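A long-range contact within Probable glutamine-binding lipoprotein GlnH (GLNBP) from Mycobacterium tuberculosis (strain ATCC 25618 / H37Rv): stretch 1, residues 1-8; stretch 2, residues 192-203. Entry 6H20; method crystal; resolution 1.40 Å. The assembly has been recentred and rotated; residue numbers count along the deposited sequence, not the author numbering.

Stretch 1, residues 1-8: LPTPVGME
Stretch 2 (192-203) ADCLVALQQREI

How do the two backbones lie? Residues 192-199 end a helix held by i to i+4 bonds such as Ala197 N to Asp193 O (3.0 Å); Gln200 is the first residue to leave helical angles (-91/8), and Arg201 follows at 58/34. Residues 1-5 run extended, without regular structure, phi/psi near -66/132 at Pro2, -113/114 at Thr3 and -64/125 at Pro4; the chain turns at Gly6. Residues 1-5 run antiparallel to the helix: Leu1 CA lies 8.3 Å from Gln200 CA, and Pro4 CA 5.5 Å from Asp193 CA.

Which bumps fill which hollows? Val196 (chi1 t) sends CG1 between two prolines, both C-gamma endo: Pro4 CD is 3.7 Å from Val196 CG1, and Pro2 CG 4.4 Å from that same methyl. Pro4, the most covered residue of its stretch, also sets its CB 3.5 Å from Asp193 OD1. In their CA-to-CB bonds, Leu1 and Pro4 point toward the helix stretch, Pro2 sideways, Thr3 and Val5 away.

What does Met7 reach? Met7 is extended through chi1 and chi2 (t, t), and chi3 m turns CE, placing Met7 CE 3.9 Å from Ala197 CB, on whose methyl it packs, and 3.7 Å from Glu202 OE1. Gly6, at 104/14, makes the turn before it; a CB there would jam against the preceding carbonyl.

Where is the polar chemistry? No direct hydrogen bond crosses. Two waters instead bridge the acceptors Val5 O and Asp193 OD2 (Asp193 chi1 m), donating to both: water 1 at 2.5 Å from Val5 O and 3.1 Å from Asp193 OD2, water 2 at 2.9 Å from each of these atoms. Gln200 (m, t, chi3 12°) lies along Leu1 and Pro2, with Leu1 CB 4.0 Å from Gln200 OE1; Gln200 NE2 is modelled 2.2 Å from Pro2 O, a clash rather than a bond.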

ATOM      1  N   LEU A   1     -12.233  -5.840 -26.536  1.00 47.53           N
ATOM      2  CA  LEU A   1     -11.110  -5.539 -25.653  1.00 48.22           C
ATOM      3  C   LEU A   1     -11.587  -4.779 -24.423  1.00 47.94           C
ATOM      4  O   LEU A   1     -12.319  -3.798 -24.545  1.00 49.38           O
ATOM      5  CB  LEU A   1     -10.065  -4.689 -26.383  1.00 46.72           C
ATOM      6  CG  LEU A   1      -9.497  -5.210 -27.703  1.00 49.06           C
ATOM      7  CD1 LEU A   1      -8.718  -4.112 -28.424  1.00 47.88           C
ATOM      8  CD2 LEU A   1      -8.619  -6.430 -27.461  1.00 47.72           C
ATOM      9  N   PRO A   2     -11.171  -5.220 -23.238  1.00 50.22           N
ATOM     10  CA  PRO A   2     -11.518  -4.474 -22.023  1.00 48.16           C
ATOM     11  C   PRO A   2     -10.845  -3.108 -22.024  1.00 46.24           C
ATOM     12  O   PRO A   2      -9.656  -2.982 -22.321  1.00 45.80           O
ATOM     13  CB  PRO A   2     -10.983  -5.365 -20.896  1.00 49.57           C
ATOM     14  CG  PRO A   2      -9.889  -6.158 -21.532  1.00 48.88           C
ATOM     15  CD  PRO A   2     -10.337  -6.399 -22.947  1.00 49.87           C
ATOM     16  N   THR A   3     -11.626  -2.079 -21.727  1.00 48.27           N
ATOM     17  CA  THR A   3     -11.071  -0.755 -21.480  1.00 44.72           C
ATOM     18  C   THR A   3     -11.321  -0.437 -20.018  1.00 44.83           C
ATOM     19  O   THR A   3     -12.489  -0.306 -19.615  1.00 47.80           O
ATOM     20  CB  THR A   3     -11.743   0.297 -22.367  1.00 45.70           C
ATOM     21  OG1 THR A   3     -11.475   0.012 -23.746  1.00 43.96           O
ATOM     22  CG2 THR A   3     -11.216   1.687 -22.036  1.00 42.45           C
ATOM     23  N   PRO A   4     -10.291  -0.317 -19.188  1.00 39.25           N
ATOM     24  CA  PRO A   4     -10.535   0.022 -17.784  1.00 41.88           C
ATOM     25  C   PRO A   4     -11.154   1.408 -17.683  1.00 42.10           C
ATOM     26  O   PRO A   4     -10.623   2.386 -18.217  1.00 45.30           O
ATOM     27  CB  PRO A   4      -9.139  -0.026 -17.156  1.00 39.21           C
ATOM     28  CG  PRO A   4      -8.208   0.251 -18.276  1.00 39.03           C
ATOM     29  CD  PRO A   4      -8.860  -0.259 -19.539  1.00 36.75           C
ATOM     30  N   VAL A   5     -12.304   1.481 -17.016  1.00 38.75           N
ATOM     31  CA  VAL A   5     -12.990   2.755 -16.854  1.00 40.35           C
ATOM     32  C   VAL A   5     -12.175   3.662 -15.941  1.00 38.54           C
ATOM     33  O   VAL A   5     -11.615   3.220 -14.927  1.00 39.43           O
ATOM     34  CB  VAL A   5     -14.415   2.523 -16.319  1.00 43.65           C
ATOM     35  CG1 VAL A   5     -15.072   3.843 -15.934  1.00 45.39           C
ATOM     36  CG2 VAL A   5     -15.250   1.788 -17.362  1.00 45.55           C
ATOM     37  N   GLY A   6     -12.078   4.933 -16.317  1.00 36.84           N
ATOM     38  CA  GLY A   6     -11.430   5.932 -15.494  1.00 33.60           C
ATOM     39  C   GLY A   6     -10.048   6.359 -15.942  1.00 30.07           C
ATOM     40  O   GLY A   6      -9.344   7.007 -15.166  1.00 31.64           O
ATOM     41  N   MET A   7      -9.648   6.038 -17.165  1.00 26.56           N
ATOM     42  CA  MET A   7      -8.316   6.386 -17.649  1.00 23.18           C
ATOM     43  C   MET A   7      -8.288   7.836 -18.116  1.00 23.96           C
ATOM     44  O   MET A   7      -9.132   8.265 -18.913  1.00 25.31           O
ATOM     45  CB  MET A   7      -7.953   5.454 -18.803  1.00 27.69           C
ATOM     46  CG  MET A   7      -6.589   5.669 -19.436  1.00 30.53           C
ATOM     47  SD  MET A   7      -6.324   4.414 -20.720  1.00 49.87           S
ATOM     48  CE  MET A   7      -6.554   2.947 -19.723  1.00 32.16           C
ATOM     49  N   GLU A   8      -7.313   8.597 -17.628  1.00 22.04           N
ATOM     50  CA  GLU A   8      -7.216  10.018 -17.927  1.00 23.40           C
ATOM     51  C   GLU A   8      -5.785  10.356 -18.304  1.00 23.02           C
ATOM     52  O   GLU A   8      -4.857  10.067 -17.542  1.00 26.49           O
ATOM     53  CB  GLU A   8      -7.612  10.854 -16.702  1.00 29.53           C
ATOM     54  CG  GLU A   8      -8.984  10.527 -16.156  1.00 27.82           C
ATOM     55  CD  GLU A   8      -9.242  11.140 -14.794  1.00 36.83           C
ATOM     56  OE1 GLU A   8      -8.494  12.049 -14.388  1.00 39.85           O
ATOM     57  OE2 GLU A   8     -10.195  10.693 -14.128  1.00 33.41           O
ATOM     58  N   ALA A 192      -4.391  -2.493 -11.235  1.00 20.87           N
ATOM     59  CA  ALA A 192      -4.772  -3.494 -12.228  1.00 21.57           C
ATOM     60  C   ALA A 192      -5.126  -2.832 -13.552  1.00 20.59           C
ATOM     61  O   ALA A 192      -4.914  -3.425 -14.621  1.00 19.25           O
ATOM     62  CB  ALA A 192      -5.938  -4.326 -11.702  1.00 22.46           C
ATOM     63  N   ASP A 193      -5.659  -1.601 -13.499  1.00 20.78           N
ATOM     64  CA  ASP A 193      -6.004  -0.876 -14.718  1.00 20.24           C
ATOM     65  C   ASP A 193      -4.755  -0.507 -15.508  1.00 18.53           C
ATOM     66  O   ASP A 193      -4.784  -0.482 -16.744  1.00 18.64           O
ATOM     67  CB  ASP A 193      -6.806   0.377 -14.371  1.00 22.81           C
ATOM     68  CG  ASP A 193      -8.087   0.062 -13.634  1.00 31.12           C
ATOM     69  OD1 ASP A 193      -8.667  -1.021 -13.864  1.00 35.60           O
ATOM     70  OD2 ASP A 193      -8.530   0.904 -12.824  1.00 29.28           O
ATOM     71  N   CYS A 194      -3.653  -0.199 -14.810  1.00 20.15           N
ATOM     72  CA  CYS A 194      -2.395   0.077 -15.502  1.00 19.81           C
ATOM     73  C   CYS A 194      -1.911  -1.158 -16.234  1.00 18.64           C
ATOM     74  O   CYS A 194      -1.377  -1.063 -17.346  1.00 19.17           O
ATOM     75  CB  CYS A 194      -1.317   0.528 -14.514  1.00 15.86           C
ATOM     76  SG  CYS A 194      -1.482   2.202 -13.903  1.00 21.91           S
ATOM     77  N   LEU A 195      -2.098  -2.331 -15.628  1.00 20.63           N
ATOM     78  CA  LEU A 195      -1.673  -3.555 -16.295  1.00 21.45           C
ATOM     79  C   LEU A 195      -2.465  -3.773 -17.572  1.00 23.00           C
ATOM     80  O   LEU A 195      -1.892  -4.083 -18.621  1.00 19.94           O
ATOM     81  CB  LEU A 195      -1.806  -4.748 -15.348  1.00 20.18           C
ATOM     82  CG  LEU A 195      -1.506  -6.081 -16.029  1.00 21.59           C
ATOM     83  CD1 LEU A 195      -0.073  -6.093 -16.559  1.00 23.52           C
ATOM     84  CD2 LEU A 195      -1.749  -7.241 -15.084  1.00 20.55           C
ATOM     85  N   VAL A 196      -3.783  -3.586 -17.512  1.00 22.07           N
ATOM     86  CA  VAL A 196      -4.602  -3.718 -18.717  1.00 19.75           C
ATOM     87  C   VAL A 196      -4.132  -2.747 -19.795  1.00 20.56           C
ATOM     88  O   VAL A 196      -3.986  -3.115 -20.967  1.00 20.78           O
ATOM     89  CB  VAL A 196      -6.093  -3.522 -18.384  1.00 21.83           C
ATOM     90  CG1 VAL A 196      -6.919  -3.446 -19.670  1.00 25.90           C
ATOM     91  CG2 VAL A 196      -6.576  -4.658 -17.504  1.00 24.35           C
ATOM     92  N   ALA A 197      -3.888  -1.493 -19.411  1.00 21.25           N
ATOM     93  CA  ALA A 197      -3.445  -0.492 -20.376  1.00 22.83           C
ATOM     94  C   ALA A 197      -2.135  -0.899 -21.040  1.00 20.94           C
ATOM     95  O   ALA A 197      -1.947  -0.686 -22.245  1.00 21.22           O
ATOM     96  CB  ALA A 197      -3.293   0.862 -19.687  1.00 20.85           C
ATOM     97  N   LEU A 198      -1.211  -1.476 -20.272  1.00 17.96           N
ATOM     98  CA  LEU A 198       0.067  -1.881 -20.852  1.00 16.75           C
ATOM     99  C   LEU A 198      -0.113  -3.106 -21.735  1.00 20.33           C
ATOM    100  O   LEU A 198       0.484  -3.199 -22.817  1.00 22.29           O
ATOM    101  CB  LEU A 198       1.087  -2.134 -19.740  1.00 18.90           C
ATOM    102  CG  LEU A 198       2.526  -2.435 -20.164  1.00 18.71           C
ATOM    103  CD1 LEU A 198       3.088  -1.382 -21.117  1.00 21.52           C
ATOM    104  CD2 LEU A 198       3.402  -2.544 -18.926  1.00 19.99           C
ATOM    105  N   GLN A 199      -0.957  -4.047 -21.304  1.00 19.60           N
ATOM    106  CA  GLN A 199      -1.237  -5.210 -22.143  1.00 20.80           C
ATOM    107  C   GLN A 199      -1.822  -4.798 -23.483  1.00 25.44           C
ATOM    108  O   GLN A 199      -1.556  -5.447 -24.505  1.00 25.75           O
ATOM    109  CB  GLN A 199      -2.186  -6.162 -21.422  1.00 23.83           C
ATOM    110  CG  GLN A 199      -1.527  -6.871 -20.263  1.00 21.64           C
ATOM    111  CD  GLN A 199      -2.485  -7.692 -19.438  1.00 30.23           C
ATOM    112  OE1 GLN A 199      -3.629  -7.304 -19.210  1.00 37.12           O
ATOM    113  NE2 GLN A 199      -2.008  -8.832 -18.956  1.00 26.99           N
ATOM    114  N   GLN A 200      -2.618  -3.735 -23.501  1.00 25.66           N
ATOM    115  CA  GLN A 200      -3.221  -3.245 -24.730  1.00 25.38           C
ATOM    116  C   GLN A 200      -2.361  -2.205 -25.429  1.00 25.12           C
ATOM    117  O   GLN A 200      -2.820  -1.595 -26.404  1.00 28.04           O
ATOM    118  CB  GLN A 200      -4.618  -2.697 -24.452  1.00 26.65           C
ATOM    119  CG  GLN A 200      -5.475  -3.660 -23.671  1.00 34.52           C
ATOM    120  CD  GLN A 200      -6.941  -3.304 -23.701  1.00 43.64           C
ATOM    121  OE1 GLN A 200      -7.378  -2.460 -24.486  1.00 50.66           O
ATOM    122  NE2 GLN A 200      -7.715  -3.946 -22.836  1.00 45.97           N
ATOM    123  N   ARG A 201      -1.128  -1.998 -24.955  1.00 25.40           N
ATOM    124  CA  ARG A 201      -0.181  -1.051 -25.554  1.00 25.21           C
ATOM    125  C   ARG A 201      -0.737   0.373 -25.609  1.00 25.54           C
ATOM    126  O   ARG A 201      -0.446   1.132 -26.538  1.00 32.24           O
ATOM    127  CB  ARG A 201       0.307  -1.528 -26.929  1.00 30.29           C
ATOM    128  CG  ARG A 201       0.788  -2.966 -26.915  1.00 33.66           C
ATOM    129  CD  ARG A 201       1.639  -3.284 -28.131  1.00 39.29           C
ATOM    130  NE  ARG A 201       2.722  -4.211 -27.805  1.00 44.86           N
ATOM    131  CZ  ARG A 201       2.699  -5.514 -28.073  1.00 47.53           C
ATOM    132  NH1 ARG A 201       1.647  -6.051 -28.675  1.00 50.52           N
ATOM    133  NH2 ARG A 201       3.731  -6.279 -27.742  1.00 46.44           N
ATOM    134  N   GLU A 202      -1.528   0.748 -24.603  1.00 24.18           N
ATOM    135  CA  GLU A 202      -2.042   2.103 -24.469  1.00 25.18           C
ATOM    136  C   GLU A 202      -1.133   2.984 -23.632  1.00 26.45           C
ATOM    137  O   GLU A 202      -1.388   4.191 -23.522  1.00 28.67           O
ATOM    138  CB  GLU A 202      -3.440   2.064 -23.852  1.00 24.58           C
ATOM    139  CG  GLU A 202      -4.423   1.327 -24.732  1.00 27.81           C
ATOM    140  CD  GLU A 202      -5.755   1.092 -24.066  1.00 28.87           C
ATOM    141  OE1 GLU A 202      -5.830   1.149 -22.823  1.00 33.83           O
ATOM    142  OE2 GLU A 202      -6.736   0.836 -24.798  1.00 37.67           O
ATOM    143  N   ILE A 203      -0.087   2.397 -23.048  1.00 24.57           N
ATOM    144  CA  ILE A 203       0.925   3.101 -22.272  1.00 21.36           C
ATOM    145  C   ILE A 203       2.257   2.404 -22.534  1.00 21.28           C
ATOM    146  O   ILE A 203       2.320   1.348 -23.165  1.00 22.90           O
ATOM    147  CB  ILE A 203       0.613   3.079 -20.757  1.00 20.57           C
ATOM    148  CG1 ILE A 203       0.463   1.625 -20.304  1.00 20.63           C
ATOM    149  CG2 ILE A 203      -0.641   3.896 -20.440  1.00 23.56           C
ATOM    150  CD1 ILE A 203       0.389   1.451 -18.794  1.00 21.19           C
TER
HETATM  151  O   HOH W   1      -9.139   3.537 -14.423  1.00 40.48           O
HETATM  152  O   HOH W   2     -11.381   0.969 -13.072  1.00 54.96           O